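Local coordinates for protein beta-glucosidase (Pseudoalteromonas sp., PDB 3F95) that is the extra C-terminal beta-sandwich domain of an exo-1,3/1,4-beta-glucanase, an enzyme that probably removes glucose from the ends of beta-glucan chains, at residues N17-A23 with A68-L74; L22-Q28 with S39-L45; Y87-R93 with W131-P137; K96-A102 with T157-L161. All blocks are in the same frame, centred on the assembly; numbering follows the deposited sequence.

Interaction 1 (N17-A23 with A68-L74); sequences NMTWQLA and ALSLSYL
The amide of L74 is gripped twice by N17: L74 N donates to the backbone oxygen N17 O at 2.8 Å and, weakly, to the side-chain oxygen N17 OD1 at 3.2 Å. From this end the pairing of 17-23 with 68-74 runs on through the backbone. S72 N donates to T19 O at 2.8 Å and T19 N returns a bond to S72 O, and the same reciprocal pairing recurs at Q21 with S70 and at A23 with A68. These hydrogen-bonded antiparallel pairs alternate with the non-hydrogen-bonded pairs M18-Y73, W20-L71 and L22-L69, and the two strand segments run at 158° to each other.

The alternation sorts the side chains. M18, W20, L22, L69, L71 and Y73 share one face, which looks into the sandwich: F10 meets the W20 ring edge-to-face, and F61 touches both W20 and L69. This is the usual division of labour in a galactose-binding-like beta-sandwich, where one side of each sheet builds the apolar interior.

M18 shows how a flexible chain is fitted to a ring. Bent at chi2 (-60°) and chi3 (-65°), it folds its methyl back over the centre of the Y73 face, CE lying 3.9 Å from the ring centroid. Its sulfur approaches obliquely in a Met-aromatic contact, SD to Y73 CD1 3.4 Å, while N17 ND2 sits at the ring edge, 3.7 Å from the same Y73 CD1. A second CH-pi contact is made on W20: L71 CD1 stands over its six-membered ring, 4.1 Å from the centroid, and L71 CB touches W20 CZ3 at 3.9 Å.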
# COMPACT_ATOMS: atom_id res chain seq x y z
N ASN A 17 2.59 -13.25 -8.71
CA ASN A 17 2.59 -13.68 -7.32
C ASN A 17 1.94 -12.69 -6.35
O ASN A 17 2.14 -12.84 -5.16
CB ASN A 17 4.08 -13.96 -6.89
CG ASN A 17 4.23 -14.66 -5.53
OD1 ASN A 17 3.38 -15.45 -5.09
ND2 ASN A 17 5.38 -14.39 -4.86
N MET A 18 1.15 -11.73 -6.84
CA MET A 18 0.57 -10.69 -5.96
C MET A 18 -0.96 -10.67 -5.94
O MET A 18 -1.62 -10.95 -6.95
CB MET A 18 1.07 -9.27 -6.30
CG MET A 18 2.56 -9.10 -6.55
SD MET A 18 3.56 -9.56 -5.16
CE MET A 18 3.10 -8.34 -3.93
N THR A 19 -1.52 -10.29 -4.79
CA THR A 19 -2.96 -10.02 -4.65
C THR A 19 -3.17 -8.85 -3.74
O THR A 19 -2.35 -8.57 -2.87
CB THR A 19 -3.77 -10.98 -3.70
OG1 THR A 19 -2.98 -11.96 -3.05
CG2 THR A 19 -5.06 -11.39 -4.24
N TRP A 20 -4.35 -8.25 -3.86
CA TRP A 20 -4.84 -7.37 -2.82
C TRP A 20 -5.52 -8.27 -1.78
O TRP A 20 -6.12 -9.34 -2.11
CB TRP A 20 -5.88 -6.41 -3.38
CG TRP A 20 -5.39 -5.51 -4.48
CD1 TRP A 20 -5.66 -5.59 -5.79
CD2 TRP A 20 -4.53 -4.36 -4.32
NE1 TRP A 20 -5.00 -4.59 -6.49
CE2 TRP A 20 -4.33 -3.81 -5.60
CE3 TRP A 20 -3.91 -3.77 -3.21
CZ2 TRP A 20 -3.51 -2.67 -5.83
CZ3 TRP A 20 -3.10 -2.63 -3.43
CH2 TRP A 20 -2.93 -2.10 -4.72
N GLN A 21 -5.42 -7.87 -0.52
CA GLN A 21 -6.07 -8.58 0.58
C GLN A 21 -6.90 -7.60 1.39
O GLN A 21 -6.35 -6.64 1.94
CB GLN A 21 -5.04 -9.25 1.51
CG GLN A 21 -4.37 -10.47 0.92
CD GLN A 21 -3.70 -11.38 1.96
OE1 GLN A 21 -4.23 -11.66 3.04
NE2 GLN A 21 -2.54 -11.88 1.59
N LEU A 22 -8.20 -7.86 1.50
CA LEU A 22 -9.09 -6.98 2.25
C LEU A 22 -9.55 -7.75 3.50
O LEU A 22 -10.29 -8.74 3.37
CB LEU A 22 -10.30 -6.58 1.40
CG LEU A 22 -10.15 -5.55 0.26
CD1 LEU A 22 -9.20 -6.04 -0.84
CD2 LEU A 22 -11.51 -5.20 -0.36
N ALA A 23 -9.04 -7.33 4.65
CA ALA A 23 -9.23 -8.07 5.91
C ALA A 23 -9.93 -7.22 6.96
O ALA A 23 -9.31 -6.37 7.65
CB ALA A 23 -7.87 -8.63 6.42
N ALA A 68 -7.77 -3.97 7.47
CA ALA A 68 -6.42 -3.87 6.89
C ALA A 68 -6.50 -4.19 5.41
O ALA A 68 -7.05 -5.22 5.00
CB ALA A 68 -5.46 -4.80 7.57
N LEU A 69 -5.91 -3.31 4.61
CA LEU A 69 -5.68 -3.58 3.20
C LEU A 69 -4.22 -3.97 3.06
O LEU A 69 -3.34 -3.27 3.60
CB LEU A 69 -5.87 -2.32 2.39
CG LEU A 69 -5.44 -2.48 0.92
CD1 LEU A 69 -6.47 -3.38 0.14
CD2 LEU A 69 -5.19 -1.14 0.28
N SER A 70 -3.95 -5.07 2.37
CA SER A 70 -2.57 -5.42 2.02
C SER A 70 -2.40 -5.63 0.53
O SER A 70 -3.35 -6.05 -0.18
CB SER A 70 -2.14 -6.70 2.76
OG SER A 70 -2.20 -6.52 4.17
N LEU A 71 -1.20 -5.32 0.03
CA LEU A 71 -0.76 -5.82 -1.24
C LEU A 71 0.22 -6.93 -0.86
O LEU A 71 1.27 -6.67 -0.23
CB LEU A 71 -0.07 -4.71 -2.05
CG LEU A 71 0.57 -5.12 -3.36
CD1 LEU A 71 -0.44 -5.69 -4.33
CD2 LEU A 71 1.31 -3.90 -3.96
N SER A 72 -0.11 -8.17 -1.21
CA SER A 72 0.53 -9.31 -0.57
C SER A 72 1.02 -10.35 -1.58
O SER A 72 0.51 -10.45 -2.69
CB SER A 72 -0.41 -9.94 0.47
OG SER A 72 -1.44 -10.67 -0.15
N TYR A 73 2.06 -11.09 -1.17
CA TYR A 73 2.62 -12.15 -1.98
C TYR A 73 1.79 -13.42 -1.75
O TYR A 73 1.38 -13.71 -0.63
CB TYR A 73 4.08 -12.41 -1.56
CG TYR A 73 5.04 -11.27 -1.86
CD1 TYR A 73 5.70 -11.19 -3.08
CD2 TYR A 73 5.29 -10.28 -0.91
CE1 TYR A 73 6.59 -10.16 -3.36
CE2 TYR A 73 6.19 -9.25 -1.18
CZ TYR A 73 6.82 -9.19 -2.41
OH TYR A 73 7.71 -8.14 -2.69
N LEU A 74 1.52 -14.17 -2.81
CA LEU A 74 0.69 -15.36 -2.67
C LEU A 74 1.36 -16.42 -1.77
O LEU A 74 0.69 -17.13 -1.02
CB LEU A 74 0.21 -15.86 -4.03
CG LEU A 74 -0.91 -14.94 -4.58
CD1 LEU A 74 -1.31 -15.29 -6.00
CD2 LEU A 74 -2.15 -14.95 -3.68

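Interaction 2 (L22-Q28 with S39-L45); sequences LADTSTQ and SGDKQSL
An Asx turn at D24 and a type I beta turn from S39 to K42 are locked together by one carboxylate. D24 OD2 faces the second turn and accepts two bonds: D41 N reaches its syn lone pair at 2.8 Å, and S39 OG donates from the anti side, out of the carboxylate plane, at 2.6 Å. The other oxygen serves its own loop. S26 OG lies on the syn side of D24 OD1 at 2.6 Å, and S26 N meets that oxygen from above the plane, closing the Asx turn; Q28 N donates to S26 OG in an ST turn. With both oxygens engaged, the carboxylate is fixed in rotation. The D41 carboxylate lies close, D24 OD2 to D41 OD1 3.0 Å, a like-charge approach. The amides of Q43 and S44 probably ease it by bonding to D41. With D24 replaced by an alanine, D41 N and S39 OG would probably lose their shared acceptor, and S26 its Asx-turn partner. G40 packs against the first loop, its CA 3.4 Å from Q28 O, where any CB would clash. A water bridges L22 O, D24 N, Q28 O and G40 N.

Toward the interior, L22 and L45 cross at about a right angle, L22 CG to L45 CD2 4.0 Å. Both leucines rest on L69 of strand 67-73, the neighbour of strand 18-24, and the S39-L45 loop leads into strand 45-50.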
# COMPACT_ATOMS: atom_id res chain seq x y z
N LEU A 22 -8.20 -7.86 1.50
CA LEU A 22 -9.09 -6.98 2.25
C LEU A 22 -9.55 -7.75 3.50
O LEU A 22 -10.29 -8.74 3.37
CB LEU A 22 -10.30 -6.58 1.40
CG LEU A 22 -10.15 -5.55 0.26
CD1 LEU A 22 -9.20 -6.04 -0.84
CD2 LEU A 22 -11.51 -5.20 -0.36
N ALA A 23 -9.04 -7.33 4.65
CA ALA A 23 -9.23 -8.07 5.91
C ALA A 23 -9.93 -7.22 6.96
O ALA A 23 -9.31 -6.37 7.65
CB ALA A 23 -7.87 -8.63 6.42
N ASP A 24 -11.24 -7.42 7.08
CA ASP A 24 -12.00 -6.70 8.10
C ASP A 24 -12.11 -7.52 9.40
O ASP A 24 -11.41 -8.51 9.57
CB ASP A 24 -13.36 -6.23 7.57
CG ASP A 24 -14.27 -7.38 7.13
OD1 ASP A 24 -14.06 -8.53 7.59
OD2 ASP A 24 -15.17 -7.12 6.31
N THR A 25 -13.02 -7.15 10.31
CA THR A 25 -13.12 -7.84 11.61
C THR A 25 -14.00 -9.09 11.53
O THR A 25 -14.21 -9.79 12.54
CB THR A 25 -13.62 -6.90 12.72
OG1 THR A 25 -14.88 -6.33 12.32
CG2 THR A 25 -12.58 -5.74 12.97
N SER A 26 -14.47 -9.40 10.34
CA SER A 26 -15.30 -10.58 10.11
C SER A 26 -14.46 -11.85 10.02
O SER A 26 -13.23 -11.81 10.05
CB SER A 26 -16.17 -10.43 8.86
OG SER A 26 -15.45 -10.72 7.68
N THR A 27 -15.16 -12.97 9.84
CA THR A 27 -14.48 -14.26 9.69
C THR A 27 -14.15 -14.56 8.23
O THR A 27 -13.75 -15.67 7.90
CB THR A 27 -15.35 -15.42 10.25
OG1 THR A 27 -16.61 -15.46 9.56
CG2 THR A 27 -15.59 -15.25 11.75
N GLN A 28 -14.34 -13.59 7.34
CA GLN A 28 -13.99 -13.81 5.94
C GLN A 28 -12.97 -12.76 5.49
O GLN A 28 -13.18 -11.56 5.64
CB GLN A 28 -15.22 -13.74 5.03
CG GLN A 28 -16.29 -14.82 5.30
CD GLN A 28 -17.55 -14.59 4.44
OE1 GLN A 28 -18.54 -13.97 4.89
NE2 GLN A 28 -17.54 -15.08 3.21
N SER A 39 -14.67 -6.28 1.45
CA SER A 39 -14.20 -7.11 2.54
C SER A 39 -15.29 -8.13 2.91
O SER A 39 -16.39 -8.10 2.33
CB SER A 39 -13.82 -6.25 3.74
OG SER A 39 -14.91 -5.52 4.25
N GLY A 40 -14.98 -9.01 3.85
CA GLY A 40 -15.92 -10.10 4.21
C GLY A 40 -17.30 -9.63 4.64
O GLY A 40 -18.31 -10.32 4.37
N ASP A 41 -17.39 -8.49 5.32
CA ASP A 41 -18.69 -8.01 5.82
C ASP A 41 -19.47 -7.17 4.80
O ASP A 41 -20.59 -6.65 5.08
CB ASP A 41 -18.56 -7.32 7.18
CG ASP A 41 -17.83 -6.00 7.11
OD1 ASP A 41 -17.64 -5.44 6.01
OD2 ASP A 41 -17.45 -5.52 8.19
N LYS A 42 -18.84 -7.01 3.63
CA LYS A 42 -19.36 -6.24 2.47
C LYS A 42 -19.38 -4.71 2.64
O LYS A 42 -19.88 -4.00 1.76
CB LYS A 42 -20.75 -6.74 1.99
CG LYS A 42 -20.97 -8.25 2.08
CD LYS A 42 -19.98 -8.98 1.20
CE LYS A 42 -20.09 -10.48 1.37
NZ LYS A 42 -20.01 -11.06 0.02
N GLN A 43 -18.85 -4.20 3.74
CA GLN A 43 -18.96 -2.76 4.03
C GLN A 43 -17.74 -2.12 4.64
O GLN A 43 -17.54 -0.90 4.46
CB GLN A 43 -20.14 -2.46 4.98
CG GLN A 43 -21.49 -2.73 4.41
CD GLN A 43 -22.59 -2.72 5.47
OE1 GLN A 43 -22.38 -2.32 6.62
NE2 GLN A 43 -23.76 -3.20 5.09
N SER A 44 -16.94 -2.88 5.41
CA SER A 44 -15.87 -2.24 6.18
C SER A 44 -14.78 -1.66 5.28
O SER A 44 -14.27 -0.56 5.54
CB SER A 44 -15.19 -3.21 7.17
OG SER A 44 -16.06 -3.50 8.24
N LEU A 45 -14.43 -2.40 4.23
CA LEU A 45 -13.32 -2.00 3.33
C LEU A 45 -13.76 -2.37 1.91
O LEU A 45 -14.07 -3.54 1.64
CB LEU A 45 -12.01 -2.70 3.73
CG LEU A 45 -10.76 -2.43 2.86
CD1 LEU A 45 -10.50 -0.91 2.73
CD2 LEU A 45 -9.52 -3.16 3.43
O HOH W 1 -12.38 -9.08 5.00
O HOH W 2 -14.40 -4.31 10.38
O HOH W 3 -18.28 -13.27 1.21

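Interaction 3 (Y87-R93 with W131-P137); sequences YLELKMR and WHTLAIP
R93 can be followed along the indole of W131 from base to tip. Its CB stands over the ring centre, 3.9 Å from the centroid of the five-membered ring in a CH-pi contact. CG passes the W131 backbone nitrogen at 4.0 Å. The chain then bends at chi3 (67°), with CD beside W131 NE1 and CD1, and this turn brings the guanidinium back to the indole: CZ lies 3.7 Å from W131 NE1, and NH1 is the nearest tip atom. The two planes are 42° apart, so the groups overlap obliquely rather than stack. The six-membered edge of W131 meets the backbone instead, with CZ3 3.5 Å from K91 O.

Beyond this pair the antiparallel strands are joined by reciprocal backbone bonds at L88-I136, L90-L134 and M92-H132. Their side chains form the inward face, where L90 CD2 touches I136 CD1 at 3.7 Å. At the far end Y87 CE1 packs on P137 CB at 3.7 Å. K91 runs alongside T133 and forms a salt bridge with D167.

Strand 161-171 flanks 87-94 on its other edge, while I136 and L88 pack on strand 102-108 of the opposing sheet and M92 and L134 touch helix 123-126.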
# COMPACT_ATOMS: atom_id res chain seq x y z
N TYR A 87 13.89 0.89 -1.92
CA TYR A 87 12.67 1.60 -1.60
C TYR A 87 11.47 0.84 -2.10
O TYR A 87 11.53 0.20 -3.15
CB TYR A 87 12.63 2.96 -2.32
CG TYR A 87 13.76 3.86 -1.93
CD1 TYR A 87 13.56 4.87 -0.99
CD2 TYR A 87 15.04 3.70 -2.48
CE1 TYR A 87 14.59 5.69 -0.60
CE2 TYR A 87 16.09 4.52 -2.09
CZ TYR A 87 15.85 5.52 -1.16
OH TYR A 87 16.87 6.35 -0.77
N LEU A 88 10.37 0.96 -1.37
CA LEU A 88 9.08 0.70 -2.00
C LEU A 88 8.58 2.06 -2.49
O LEU A 88 8.50 3.00 -1.70
CB LEU A 88 8.08 0.07 -1.01
CG LEU A 88 6.71 -0.26 -1.64
CD1 LEU A 88 6.84 -1.50 -2.53
CD2 LEU A 88 5.61 -0.46 -0.58
N GLU A 89 8.28 2.16 -3.78
CA GLU A 89 7.70 3.37 -4.33
C GLU A 89 6.26 3.15 -4.72
O GLU A 89 5.90 2.09 -5.25
CB GLU A 89 8.50 3.89 -5.54
CG GLU A 89 7.89 5.15 -6.17
CD GLU A 89 8.53 5.56 -7.50
OE1 GLU A 89 9.67 6.04 -7.47
OE2 GLU A 89 7.87 5.45 -8.56
N LEU A 90 5.41 4.14 -4.47
CA LEU A 90 4.02 4.06 -4.88
C LEU A 90 3.47 5.46 -5.09
O LEU A 90 4.04 6.42 -4.58
CB LEU A 90 3.17 3.32 -3.82
CG LEU A 90 2.95 4.02 -2.45
CD1 LEU A 90 1.75 3.41 -1.69
CD2 LEU A 90 4.16 3.95 -1.59
N LYS A 91 2.40 5.59 -5.86
CA LYS A 91 1.67 6.84 -5.87
C LYS A 91 0.45 6.68 -4.96
O LYS A 91 -0.18 5.61 -4.93
CB LYS A 91 1.26 7.23 -7.29
CG LYS A 91 2.49 7.42 -8.23
CD LYS A 91 2.07 7.81 -9.64
CE LYS A 91 3.32 8.04 -10.54
NZ LYS A 91 4.06 6.75 -10.72
N MET A 92 0.15 7.71 -4.18
CA MET A 92 -1.00 7.67 -3.27
C MET A 92 -1.72 9.01 -3.32
O MET A 92 -1.07 10.06 -3.50
CB MET A 92 -0.54 7.36 -1.86
CG MET A 92 -1.67 7.25 -0.82
SD MET A 92 -1.12 7.01 0.86
CE MET A 92 -0.56 5.31 0.78
N ARG A 93 -3.05 8.99 -3.16
CA ARG A 93 -3.84 10.20 -2.97
C ARG A 93 -4.73 9.93 -1.75
O ARG A 93 -5.42 8.90 -1.71
CB ARG A 93 -4.71 10.44 -4.20
CG ARG A 93 -5.68 11.61 -4.08
CD ARG A 93 -6.51 11.77 -5.36
NE ARG A 93 -7.40 10.61 -5.52
CZ ARG A 93 -8.10 10.31 -6.61
NH1 ARG A 93 -8.05 11.08 -7.69
NH2 ARG A 93 -8.87 9.23 -6.61
N TRP A 131 -2.58 13.51 -5.84
CA TRP A 131 -1.64 12.40 -5.99
C TRP A 131 -0.24 12.86 -5.65
O TRP A 131 0.14 14.02 -6.01
CB TRP A 131 -1.64 11.85 -7.41
CG TRP A 131 -2.85 11.02 -7.73
CD1 TRP A 131 -3.99 11.43 -8.37
CD2 TRP A 131 -3.02 9.62 -7.44
NE1 TRP A 131 -4.87 10.36 -8.49
CE2 TRP A 131 -4.29 9.24 -7.94
CE3 TRP A 131 -2.21 8.65 -6.81
CZ2 TRP A 131 -4.79 7.91 -7.83
CZ3 TRP A 131 -2.71 7.33 -6.69
CH2 TRP A 131 -3.98 6.98 -7.20
N HIS A 132 0.52 12.00 -4.98
CA HIS A 132 1.97 12.18 -4.73
C HIS A 132 2.71 10.86 -4.91
O HIS A 132 2.18 9.79 -4.58
CB HIS A 132 2.25 12.70 -3.33
CG HIS A 132 1.52 13.97 -3.04
ND1 HIS A 132 1.97 15.19 -3.49
CD2 HIS A 132 0.34 14.20 -2.41
CE1 HIS A 132 1.10 16.13 -3.13
NE2 HIS A 132 0.11 15.56 -2.48
N THR A 133 3.92 10.93 -5.44
CA THR A 133 4.76 9.77 -5.53
C THR A 133 5.60 9.68 -4.25
O THR A 133 6.37 10.58 -3.92
CB THR A 133 5.69 9.84 -6.76
OG1 THR A 133 4.90 10.04 -7.92
CG2 THR A 133 6.46 8.55 -6.90
N LEU A 134 5.41 8.58 -3.51
CA LEU A 134 6.08 8.38 -2.23
C LEU A 134 7.17 7.31 -2.38
O LEU A 134 6.91 6.22 -2.94
CB LEU A 134 5.05 7.94 -1.17
CG LEU A 134 3.85 8.86 -0.90
CD1 LEU A 134 2.93 8.23 0.17
CD2 LEU A 134 4.34 10.28 -0.44
N ALA A 135 8.38 7.63 -1.95
CA ALA A 135 9.48 6.66 -1.93
C ALA A 135 9.77 6.27 -0.48
O ALA A 135 10.03 7.11 0.37
CB ALA A 135 10.75 7.20 -2.66
N ILE A 136 9.66 4.98 -0.19
CA ILE A 136 9.79 4.53 1.20
C ILE A 136 11.06 3.69 1.40
O ILE A 136 11.10 2.52 1.00
CB ILE A 136 8.54 3.74 1.68
CG1 ILE A 136 7.29 4.61 1.50
CG2 ILE A 136 8.73 3.32 3.12
CD1 ILE A 136 5.96 3.86 1.63
N PRO A 137 12.09 4.29 2.02
CA PRO A 137 13.32 3.51 2.21
C PRO A 137 13.00 2.29 3.07
O PRO A 137 12.29 2.41 4.07
CB PRO A 137 14.27 4.47 2.92
CG PRO A 137 13.43 5.67 3.34
CD PRO A 137 12.17 5.67 2.54

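Interaction 4 (K96-A102 with T157-L161); sequences KAPEQGA and TSQNL
K96 and N160 make the outer polar contact between two loops at the edge of the beta-sandwich, where the chain leaves strand 87-94 for 102-108 and passes from 149-158 to 161-171. K96 NZ donates to N160 OD1 at 2.7 Å, from 22° outside the carbonyl plane. Bending at chi3 (73°) carries the lysine's amino group across to the asparagine. A second direct bond comes from the S158 hydroxyl, held anti to the backbone nitrogen (chi1 -170°), which donates to G101 O with OG 2.9 Å from that oxygen. On the inner side P98 lies alongside L161, P98 CD to L161 CD1 3.7 Å, and the other L161 branch, CD2, reaches A102 CB at 4.1 Å. P98 CA also makes a close CA-H...O contact with N160 O, 3.1 Å.

Around this first shell, a water bound by E99 N also lies 2.8 Å from N160 OD1, and L161 is backed by W63 of strand 58-63. Replacing N160 with a leucine would probably leave the K96 ammonium without its acceptor here and remove that water's bond to OD1. Another water bridges the loops, 2.7 Å from G101 O and 3.0 Å from Q159 N.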
# COMPACT_ATOMS: atom_id res chain seq x y z
N LYS A 96 -9.75 11.34 1.90
CA LYS A 96 -10.27 11.64 3.23
C LYS A 96 -9.31 11.12 4.28
O LYS A 96 -9.14 9.91 4.40
CB LYS A 96 -11.68 11.08 3.44
CG LYS A 96 -12.24 11.37 4.84
CD LYS A 96 -13.66 10.85 5.04
CE LYS A 96 -13.69 9.34 5.17
NZ LYS A 96 -14.99 8.82 5.69
N ALA A 97 -8.68 12.05 5.00
CA ALA A 97 -7.72 11.71 6.06
C ALA A 97 -8.39 10.94 7.20
O ALA A 97 -9.60 11.10 7.44
CB ALA A 97 -6.97 12.98 6.60
N PRO A 98 -7.64 10.05 7.85
CA PRO A 98 -8.26 9.22 8.89
C PRO A 98 -8.52 10.03 10.14
O PRO A 98 -7.60 10.63 10.69
CB PRO A 98 -7.23 8.13 9.15
CG PRO A 98 -5.91 8.67 8.63
CD PRO A 98 -6.22 9.75 7.62
N GLU A 99 -9.77 10.04 10.59
CA GLU A 99 -10.07 10.80 11.81
C GLU A 99 -9.38 10.24 13.06
O GLU A 99 -8.93 11.01 13.93
CB GLU A 99 -11.57 10.91 12.00
CG GLU A 99 -11.95 12.04 12.89
CD GLU A 99 -13.42 12.34 12.82
OE1 GLU A 99 -13.97 12.27 11.69
OE2 GLU A 99 -14.01 12.63 13.89
N GLN A 100 -9.28 8.91 13.15
CA GLN A 100 -8.63 8.27 14.29
C GLN A 100 -7.32 7.56 13.95
O GLN A 100 -6.85 6.69 14.69
CB GLN A 100 -9.60 7.31 15.01
CG GLN A 100 -10.76 8.05 15.64
CD GLN A 100 -11.93 7.15 16.01
OE1 GLN A 100 -11.97 5.96 15.68
NE2 GLN A 100 -12.92 7.74 16.70
N GLY A 101 -6.76 7.92 12.82
CA GLY A 101 -5.42 7.53 12.46
C GLY A 101 -5.39 6.31 11.57
O GLY A 101 -6.40 5.62 11.38
N ALA A 102 -4.20 6.03 11.05
CA ALA A 102 -3.95 4.90 10.17
C ALA A 102 -2.47 4.55 10.21
O ALA A 102 -1.64 5.42 10.47
CB ALA A 102 -4.38 5.23 8.74
N THR A 157 -3.82 -0.08 7.73
CA THR A 157 -4.85 -0.37 8.72
C THR A 157 -5.46 0.93 9.24
O THR A 157 -4.74 1.89 9.59
CB THR A 157 -4.25 -1.20 9.87
OG1 THR A 157 -3.62 -2.37 9.33
CG2 THR A 157 -5.36 -1.64 10.83
N SER A 158 -6.79 0.96 9.29
CA SER A 158 -7.54 2.14 9.76
C SER A 158 -9.00 1.75 10.06
O SER A 158 -9.40 0.60 9.79
CB SER A 158 -7.45 3.28 8.74
OG SER A 158 -7.97 4.53 9.26
N GLN A 159 -9.77 2.68 10.61
CA GLN A 159 -11.22 2.47 10.80
C GLN A 159 -12.01 3.36 9.88
O GLN A 159 -13.17 3.10 9.57
CB GLN A 159 -11.64 2.78 12.24
CG GLN A 159 -10.94 1.95 13.28
CD GLN A 159 -11.31 2.36 14.69
OE1 GLN A 159 -10.62 3.17 15.31
NE2 GLN A 159 -12.41 1.81 15.19
N ASN A 160 -11.41 4.46 9.43
CA ASN A 160 -12.14 5.40 8.62
C ASN A 160 -11.15 6.24 7.81
O ASN A 160 -10.37 6.99 8.39
CB ASN A 160 -13.00 6.31 9.50
CG ASN A 160 -14.03 7.05 8.72
OD1 ASN A 160 -13.70 7.96 7.96
ND2 ASN A 160 -15.28 6.65 8.88
N LEU A 161 -11.21 6.11 6.49
CA LEU A 161 -10.09 6.57 5.63
C LEU A 161 -10.52 6.38 4.19
O LEU A 161 -11.24 5.43 3.88
CB LEU A 161 -8.86 5.68 5.86
CG LEU A 161 -7.62 5.82 4.94
CD1 LEU A 161 -7.01 7.25 5.06
CD2 LEU A 161 -6.60 4.78 5.36
O HOH W 4 -11.85 9.89 8.75
O HOH W 5 -14.23 11.16 9.20
O HOH W 6 -8.61 4.65 12.49

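In the fold
Interactions 1 and 3 illustrate the two layers of the sandwich: each is an antiparallel strand pair, one in either sheet, on opposite sides of the chain's centre, with centres about 17 Å apart and nearest atoms about 6 Å apart. Interaction 2 is nested in the chain between the strands of interaction 1, shares L22 and A23 with it, and touches it where L45 CD2 lies 3.6 Å from A68 O. Interaction 4 meets interaction 1 through neighbouring strands 67-73 and 149-158, with A68 CB 3.5 Å from T157 OG1. Interactions 3 and 4 alternate along the sequence, their centres about 18 Å apart.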